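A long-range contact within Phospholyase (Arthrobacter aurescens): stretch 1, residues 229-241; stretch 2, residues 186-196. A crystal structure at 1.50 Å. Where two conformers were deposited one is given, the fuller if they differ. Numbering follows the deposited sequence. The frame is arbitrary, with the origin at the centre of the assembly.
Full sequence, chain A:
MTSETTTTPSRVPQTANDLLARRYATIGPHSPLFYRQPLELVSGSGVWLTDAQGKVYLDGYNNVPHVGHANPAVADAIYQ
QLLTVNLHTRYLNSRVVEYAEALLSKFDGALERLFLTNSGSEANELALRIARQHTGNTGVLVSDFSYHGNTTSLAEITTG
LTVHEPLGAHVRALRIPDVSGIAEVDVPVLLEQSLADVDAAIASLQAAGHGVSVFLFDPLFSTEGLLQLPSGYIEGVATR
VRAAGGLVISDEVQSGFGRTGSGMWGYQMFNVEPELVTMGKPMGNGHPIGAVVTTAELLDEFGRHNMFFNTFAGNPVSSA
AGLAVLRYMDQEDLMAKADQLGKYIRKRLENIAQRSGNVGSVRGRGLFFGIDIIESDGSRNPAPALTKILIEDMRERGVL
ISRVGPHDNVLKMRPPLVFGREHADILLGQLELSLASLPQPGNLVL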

# COMPACT_ATOMS: atom_id res chain seq x y z
N LEU A 229 12.59 -20.40 20.62
CA LEU A 229 13.72 -19.68 21.20
C LEU A 229 13.96 -20.04 22.67
O LEU A 229 12.98 -20.29 23.41
CB LEU A 229 13.48 -18.15 21.10
CG LEU A 229 13.84 -17.51 19.75
CD1 LEU A 229 13.12 -18.10 18.51
CD2 LEU A 229 13.57 -16.02 19.82
N PRO A 230 15.24 -19.96 23.10
CA PRO A 230 15.46 -20.02 24.57
C PRO A 230 14.87 -18.84 25.29
O PRO A 230 14.85 -17.69 24.77
CB PRO A 230 17.04 -20.02 24.70
CG PRO A 230 17.53 -19.49 23.42
CD PRO A 230 16.45 -19.55 22.36
N SER A 231 14.37 -19.02 26.53
CA SER A 231 13.89 -17.94 27.35
C SER A 231 14.99 -16.89 27.57
O SER A 231 16.11 -17.27 27.92
CB SER A 231 13.45 -18.44 28.75
OG SER A 231 12.70 -17.44 29.41
N GLY A 232 14.65 -15.59 27.44
CA GLY A 232 15.58 -14.47 27.72
C GLY A 232 16.26 -13.90 26.47
O GLY A 232 16.92 -12.89 26.58
N TYR A 233 16.16 -14.56 25.31
CA TYR A 233 16.79 -14.05 24.11
C TYR A 233 16.16 -12.73 23.64
O TYR A 233 16.84 -11.67 23.54
CB TYR A 233 16.84 -15.05 22.97
CG TYR A 233 17.49 -14.48 21.67
CD1 TYR A 233 18.85 -14.35 21.56
CD2 TYR A 233 16.73 -13.98 20.63
CE1 TYR A 233 19.50 -13.83 20.45
CE2 TYR A 233 17.32 -13.49 19.48
CZ TYR A 233 18.72 -13.39 19.40
OH TYR A 233 19.33 -12.89 18.25
N ILE A 234 14.84 -12.76 23.39
CA ILE A 234 14.17 -11.51 22.96
C ILE A 234 14.32 -10.36 23.94
O ILE A 234 14.58 -9.16 23.62
CB ILE A 234 12.69 -11.76 22.56
CG1 ILE A 234 12.62 -12.73 21.37
CG2 ILE A 234 11.91 -10.49 22.27
CD1 ILE A 234 13.17 -12.19 20.01
N GLU A 235 14.14 -10.68 25.24
CA GLU A 235 14.30 -9.69 26.29
C GLU A 235 15.74 -9.10 26.33
O GLU A 235 15.94 -7.90 26.49
CB GLU A 235 13.98 -10.38 27.65
CG GLU A 235 12.55 -11.04 27.73
CD GLU A 235 12.15 -12.47 27.08
OE1 GLU A 235 12.62 -13.19 26.35
OE2 GLU A 235 11.15 -12.97 27.39
N GLY A 236 16.71 -9.98 26.14
CA GLY A 236 18.14 -9.54 26.09
C GLY A 236 18.44 -8.63 24.88
O GLY A 236 19.23 -7.66 24.99
N VAL A 237 17.86 -8.98 23.74
CA VAL A 237 18.00 -8.13 22.54
C VAL A 237 17.40 -6.80 22.79
O VAL A 237 18.02 -5.74 22.50
CB VAL A 237 17.41 -8.81 21.26
CG1 VAL A 237 17.45 -7.82 20.10
CG2 VAL A 237 18.11 -10.09 20.93
N ALA A 238 16.16 -6.70 23.33
CA ALA A 238 15.54 -5.46 23.65
C ALA A 238 16.36 -4.54 24.62
O ALA A 238 16.49 -3.36 24.33
CB ALA A 238 14.10 -5.71 24.22
N THR A 239 16.90 -5.17 25.67
CA THR A 239 17.71 -4.36 26.60
C THR A 239 18.93 -3.74 25.88
O THR A 239 19.19 -2.52 26.02
CB THR A 239 18.14 -5.27 27.73
OG1 THR A 239 16.95 -5.72 28.46
CG2 THR A 239 19.05 -4.49 28.67
N ARG A 240 19.58 -4.58 25.05
CA ARG A 240 20.83 -4.10 24.34
C ARG A 240 20.50 -3.02 23.27
O ARG A 240 21.15 -2.01 23.13
CB ARG A 240 21.54 -5.27 23.72
CG ARG A 240 22.20 -6.19 24.79
CD ARG A 240 22.53 -7.59 24.22
NE ARG A 240 23.31 -8.45 25.10
CZ ARG A 240 22.79 -9.03 26.18
NH1 ARG A 240 21.51 -8.90 26.51
NH2 ARG A 240 23.61 -9.79 26.96
N VAL A 241 19.39 -3.22 22.53
CA VAL A 241 18.99 -2.26 21.55
C VAL A 241 18.62 -0.89 22.20
O VAL A 241 19.00 0.14 21.67
CB VAL A 241 17.78 -2.83 20.74
CG1 VAL A 241 16.99 -1.74 19.90
CG2 VAL A 241 18.23 -3.95 19.84
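Stretch 2 186-196: DVPVLLEQSLA

Where two helices pack side by side, a missing side chain on one often makes room for a large one on the other, and the contact between residues 186-196 and 229-241 of this phospholyase is a compact example. Stretch 2 is helical from about Val 187 through Ala 196 and beyond, each turn closed by regular bonds such as Leu 195 N to Leu 191 O at 3.0 Å. It runs in nearly the same direction as the helix that begins at Tyr 233: the axes cross at -26° and approach to 10.4 Å. The first turns of stretch 2 lie beside the loop and type II turn, Pro 230 to Tyr 233, that lead into the other helix, with Pro 230 CA 6.5 Å from Leu 191 CA, and its later residues lie beside that helix itself.

The principal bump is Leu 195, which gives up 101 Å² to the contact. With chi1 m and chi2 t, its side chain sits as a knob among Tyr 233, Gly 236, Val 237 and Arg 240. The floor of this hollow is left open by Gly 236: an ideal CB there would stand 2.9 Å from Leu 195 CD2, a clash, whereas the existing backbone leaves Gly 236 C at 4.1 Å from that methyl. Walls come from Val 237, whose CG2 is 4.4 Å from Leu 195 CD2, and from Tyr 233, whose CD1 is 4.0 Å from the same atom. Arg 240 closes the pocket by laying one face of its guanidinium over Leu 195, NH2 to CB 3.8 Å, while its own NH1 donates a hydrogen bond to Gly 236 O at 3.0 Å.

One turn earlier, Leu 191 packs along the turn. Its CB points sideways, but the t, p rotamer brings the methyls in: CD2 lies 3.6 Å from Ser 231 O, while CD1 is 3.9 Å from Tyr 233 CB. Gly 232, the N-cap residue, has backbone angles that by themselves call for glycine. Before this, Val 187 meets the ring of Pro 230, CG1 to CB 3.8 Å, so that Val 187, Leu 191 and Leu 195 mark a stripe spaced four residues apart.

No direct hydrogen bond joins the stretches. Ser 194 turns its OG back to Leu 191 O, 2.9 Å away, and Ser 194 OG also lies 3.3 Å from Tyr 233 CD1. The polar link is a water, which donates to Ser 194 O at 3.0 Å and hydrogen-bonds Tyr 233 OH at 2.7 Å. Fit of shape otherwise defines the contact.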

# COMPACT_ATOMS: atom_id res chain seq x y z
N ASP A 186 22.58 -27.93 27.26
CA ASP A 186 23.24 -27.08 26.27
C ASP A 186 22.48 -25.77 25.95
O ASP A 186 23.07 -24.85 25.33
CB ASP A 186 23.47 -27.86 24.99
CG ASP A 186 24.42 -29.03 25.19
OD1 ASP A 186 25.35 -28.91 26.01
OD2 ASP A 186 24.25 -30.08 24.51
N VAL A 187 21.30 -25.60 26.51
CA VAL A 187 20.51 -24.33 26.24
C VAL A 187 21.24 -23.06 26.82
O VAL A 187 21.33 -22.00 26.11
CB VAL A 187 19.03 -24.41 26.64
CG1 VAL A 187 18.38 -23.04 26.54
CG2 VAL A 187 18.30 -25.46 25.79
N PRO A 188 21.79 -23.06 28.07
CA PRO A 188 22.44 -21.83 28.53
C PRO A 188 23.63 -21.38 27.67
O PRO A 188 23.76 -20.13 27.47
CB PRO A 188 22.82 -22.12 30.04
CG PRO A 188 21.81 -23.23 30.42
CD PRO A 188 21.59 -24.06 29.17
N VAL A 189 24.46 -22.29 27.14
CA VAL A 189 25.58 -21.88 26.29
C VAL A 189 25.00 -21.25 24.95
O VAL A 189 25.55 -20.30 24.42
CB VAL A 189 26.62 -23.02 25.96
CG1 VAL A 189 26.04 -24.15 25.16
CG2 VAL A 189 27.80 -22.48 25.19
N LEU A 190 23.95 -21.87 24.42
CA LEU A 190 23.31 -21.32 23.19
C LEU A 190 22.80 -19.93 23.40
O LEU A 190 23.07 -19.02 22.52
CB LEU A 190 22.17 -22.25 22.71
CG LEU A 190 21.38 -21.79 21.52
CD1 LEU A 190 22.21 -21.67 20.24
CD2 LEU A 190 20.21 -22.72 21.31
N LEU A 191 22.20 -19.66 24.56
CA LEU A 191 21.71 -18.31 24.85
C LEU A 191 22.89 -17.34 24.98
O LEU A 191 22.86 -16.20 24.44
CB LEU A 191 20.80 -18.26 26.09
CG LEU A 191 20.38 -16.89 26.63
CD1 LEU A 191 19.43 -16.25 25.63
CD2 LEU A 191 19.68 -16.96 27.98
N GLU A 192 23.96 -17.75 25.73
CA GLU A 192 25.10 -16.84 25.98
C GLU A 192 25.78 -16.51 24.66
O GLU A 192 26.06 -15.29 24.40
CB GLU A 192 26.11 -17.51 27.00
N GLN A 193 25.99 -17.48 23.76
CA GLN A 193 26.71 -17.29 22.50
C GLN A 193 25.85 -16.41 21.54
O GLN A 193 26.35 -15.48 20.85
CB GLN A 193 27.09 -18.56 21.75
CG GLN A 193 28.11 -19.41 22.52
CD GLN A 193 28.41 -20.76 21.83
OE1 GLN A 193 27.67 -21.24 20.96
NE2 GLN A 193 29.53 -21.34 22.21
N SER A 194 24.52 -16.62 21.54
CA SER A 194 23.62 -15.82 20.66
C SER A 194 23.58 -14.36 21.11
O SER A 194 23.54 -13.44 20.25
CB SER A 194 22.20 -16.41 20.61
OG SER A 194 21.52 -16.26 21.82
N LEU A 195 23.61 -14.07 22.43
CA LEU A 195 23.61 -12.70 22.91
C LEU A 195 24.96 -12.02 22.64
O LEU A 195 25.02 -10.81 22.38
CB LEU A 195 23.18 -12.59 24.37
CG LEU A 195 21.66 -12.89 24.63
CD1 LEU A 195 21.44 -12.95 26.17
CD2 LEU A 195 20.76 -11.86 23.99
N ALA A 196 26.03 -12.83 22.66
CA ALA A 196 27.35 -12.24 22.27
C ALA A 196 27.39 -11.85 20.82
O ALA A 196 28.02 -10.81 20.45
CB ALA A 196 28.48 -13.25 22.57
O HOH W 1 21.83 -13.79 17.85